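Local coordinates for hypothetical protein TM1070 (Thermotoga maritima, PDB 1NC7) that is of uncharacterised function but belongs to the Anabaena sensory rhodopsin transducer family, binds magnesium ions and probably acts in signalling as a tetramer, at residues D[45-50]-D[116-121]. Residues are numbered along the deposited sequence; the frame is centred on the assembly and turned at random.
Sequences VSHESL and SRLDVG. With EDO (1,2-ethanediol), chain O.
Arg117 and Glu48 face each other as a non-hydrogen-bonded pair, their side chains running alongside one another on the same face of an antiparallel sheet. Along Arg117, CB lies 3.9 Å from Glu48 CG, and its own CG packs on that same methylene. With CG anti to the backbone N (chi1 179°), the chain passes CD alongside Glu48 OE2 at 3.9 Å and bends at chi3, which brings the NE side of the guanidinium round to the carboxylate. NE donates to Glu48 OE2 at 2.8 Å, from the anti side but tilted 26° out of the carboxylate plane, while NH2 makes a longer, more bent bond of 3.1 Å to Glu48 OE2, nearly along its C-O axis. CZ, behind both nitrogens, faces the same oxygen, which lies near the guanidinium plane although the two groups are turned 38° apart. At the tip, NH1 donates to a 1,2-ethanediol probably carried over from crystallisation. Asp33 of the same chain gives NH2 a second acidic partner, and Tyr35 N holds Glu48 OE1, which would restrict the rotation of both groups.

The other face carries His47 and Leu118, a hydrogen-bonded pair. Leu118 CB sits over the imidazole, 4.1 Å from the centroid of the His47 ring, in a CH-pi contact, and CD2 touches His47 CE1 at 3.5 Å. An almost straight bond from His47 ND1 to Val45 O, 2.8 Å long and in the ring plane, sets the ring's rotation.

Where the paired backbones part, Ser46 OG replaces a main-chain acceptor, taking Val120 N at 2.9 Å. An antiparallel ladder of three bridged pairs, closed at one end by this hydroxyl, joins strands 47-54 and 110-121 in the large sheet of this all-beta ASRT-family fold.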
loop_
_atom_site.group_PDB
_atom_site.type_symbol
_atom_site.label_atom_id
_atom_site.label_comp_id
_atom_site.label_asym_id
_atom_site.label_seq_id
_atom_site.Cartn_x
_atom_site.Cartn_y
_atom_site.Cartn_z
ATOM N N VAL D 45 -4.815 20.944 6.347
ATOM C CA VAL D 45 -5.992 20.395 6.999
ATOM C C VAL D 45 -5.961 18.911 6.655
ATOM O O VAL D 45 -5.452 18.527 5.601
ATOM C CB VAL D 45 -7.304 21.014 6.457
ATOM C CG1 VAL D 45 -7.344 22.506 6.761
ATOM C CG2 VAL D 45 -7.415 20.774 4.961
ATOM N N SER D 46 -6.465 18.076 7.553
ATOM C CA SER D 46 -6.500 16.641 7.302
ATOM C C SER D 46 -7.360 16.414 6.066
ATOM O O SER D 46 -8.350 17.110 5.850
ATOM C CB SER D 46 -7.102 15.905 8.497
ATOM O OG SER D 46 -6.262 16.015 9.632
ATOM N N HIS D 47 -6.985 15.437 5.253
ATOM C CA HIS D 47 -7.745 15.173 4.043
ATOM C C HIS D 47 -7.340 13.860 3.410
ATOM O O HIS D 47 -6.473 13.147 3.907
ATOM C CB HIS D 47 -7.509 16.286 3.018
ATOM C CG HIS D 47 -6.094 16.365 2.528
ATOM N ND1 HIS D 47 -5.115 17.069 3.195
ATOM C CD2 HIS D 47 -5.487 15.799 1.458
ATOM C CE1 HIS D 47 -3.964 16.934 2.557
ATOM N NE2 HIS D 47 -4.162 16.168 1.500
ATOM N N GLU D 48 -8.006 13.547 2.308
ATOM C CA GLU D 48 -7.688 12.368 1.528
ATOM C C GLU D 48 -7.602 12.883 0.110
ATOM O O GLU D 48 -8.350 13.784 -0.276
ATOM C CB GLU D 48 -8.776 11.299 1.620
ATOM C CG GLU D 48 -8.834 10.604 2.962
ATOM C CD GLU D 48 -9.534 9.262 2.894
ATOM O OE1 GLU D 48 -10.579 9.170 2.219
ATOM O OE2 GLU D 48 -9.041 8.299 3.519
ATOM N N SER D 49 -6.660 12.339 -0.647
ATOM C CA SER D 49 -6.495 12.734 -2.030
ATOM C C SER D 49 -6.660 11.499 -2.893
ATOM O O SER D 49 -5.926 10.520 -2.739
ATOM C CB SER D 49 -5.110 13.344 -2.267
ATOM O OG SER D 49 -4.981 14.603 -1.624
ATOM N N LEU D 50 -7.653 11.532 -3.774
ATOM C CA LEU D 50 -7.871 10.426 -4.691
ATOM C C LEU D 50 -7.087 10.849 -5.917
ATOM O O LEU D 50 -7.484 11.772 -6.632
ATOM C CB LEU D 50 -9.354 10.278 -5.038
ATOM C CG LEU D 50 -9.673 9.174 -6.052
ATOM C CD1 LEU D 50 -9.226 7.821 -5.508
ATOM C CD2 LEU D 50 -11.168 9.163 -6.342
ATOM N N SER D 116 -4.608 8.429 -0.848
ATOM C CA SER D 116 -3.716 8.762 0.249
ATOM C C SER D 116 -4.432 9.615 1.273
ATOM O O SER D 116 -5.291 10.421 0.933
ATOM C CB SER D 116 -2.496 9.512 -0.278
ATOM O OG SER D 116 -1.852 8.745 -1.273
ATOM N N ARG D 117 -4.080 9.426 2.536
ATOM C CA ARG D 117 -4.696 10.198 3.597
ATOM C C ARG D 117 -3.658 10.927 4.431
ATOM O O ARG D 117 -2.614 10.369 4.764
ATOM C CB ARG D 117 -5.512 9.288 4.522
ATOM C CG ARG D 117 -6.175 10.039 5.679
ATOM C CD ARG D 117 -6.801 9.077 6.665
ATOM N NE ARG D 117 -7.722 8.169 5.996
ATOM C CZ ARG D 117 -8.286 7.116 6.576
ATOM N NH1 ARG D 117 -8.024 6.835 7.845
ATOM N NH2 ARG D 117 -9.102 6.336 5.882
ATOM N N LEU D 118 -3.949 12.188 4.734
ATOM C CA LEU D 118 -3.099 12.991 5.599
ATOM C C LEU D 118 -3.939 13.242 6.847
ATOM O O LEU D 118 -5.014 13.844 6.776
ATOM C CB LEU D 118 -2.742 14.340 4.967
ATOM C CG LEU D 118 -2.050 15.293 5.955
ATOM C CD1 LEU D 118 -0.664 14.761 6.306
ATOM C CD2 LEU D 118 -1.947 16.684 5.350
ATOM N N ASP D 119 -3.459 12.752 7.983
ATOM C CA ASP D 119 -4.151 12.934 9.249
ATOM C C ASP D 119 -3.216 13.839 10.037
ATOM O O ASP D 119 -2.133 13.417 10.446
ATOM C CB ASP D 119 -4.312 11.591 9.964
ATOM C CG ASP D 119 -5.266 11.662 11.139
ATOM O OD1 ASP D 119 -5.493 12.774 11.666
ATOM O OD2 ASP D 119 -5.781 10.597 11.542
ATOM N N VAL D 120 -3.626 15.086 10.230
ATOM C CA VAL D 120 -2.789 16.043 10.929
ATOM C C VAL D 120 -3.533 16.783 12.029
ATOM O O VAL D 120 -4.754 16.908 11.998
ATOM C CB VAL D 120 -2.203 17.067 9.926
ATOM C CG1 VAL D 120 -3.329 17.881 9.303
ATOM C CG2 VAL D 120 -1.201 17.973 10.619
ATOM N N GLY D 121 -2.776 17.260 13.010
ATOM C CA GLY D 121 -3.354 17.998 14.114
ATOM C C GLY D 121 -2.240 18.774 14.779
ATOM O O GLY D 121 -1.103 18.751 14.306
HETATM C C1 EDO O . -7.548 3.331 10.814
HETATM O O1 EDO O . -8.657 3.780 11.616
HETATM C C2 EDO O . -7.515 4.094 9.529
HETATM O O2 EDO O . -8.756 4.081 8.755
#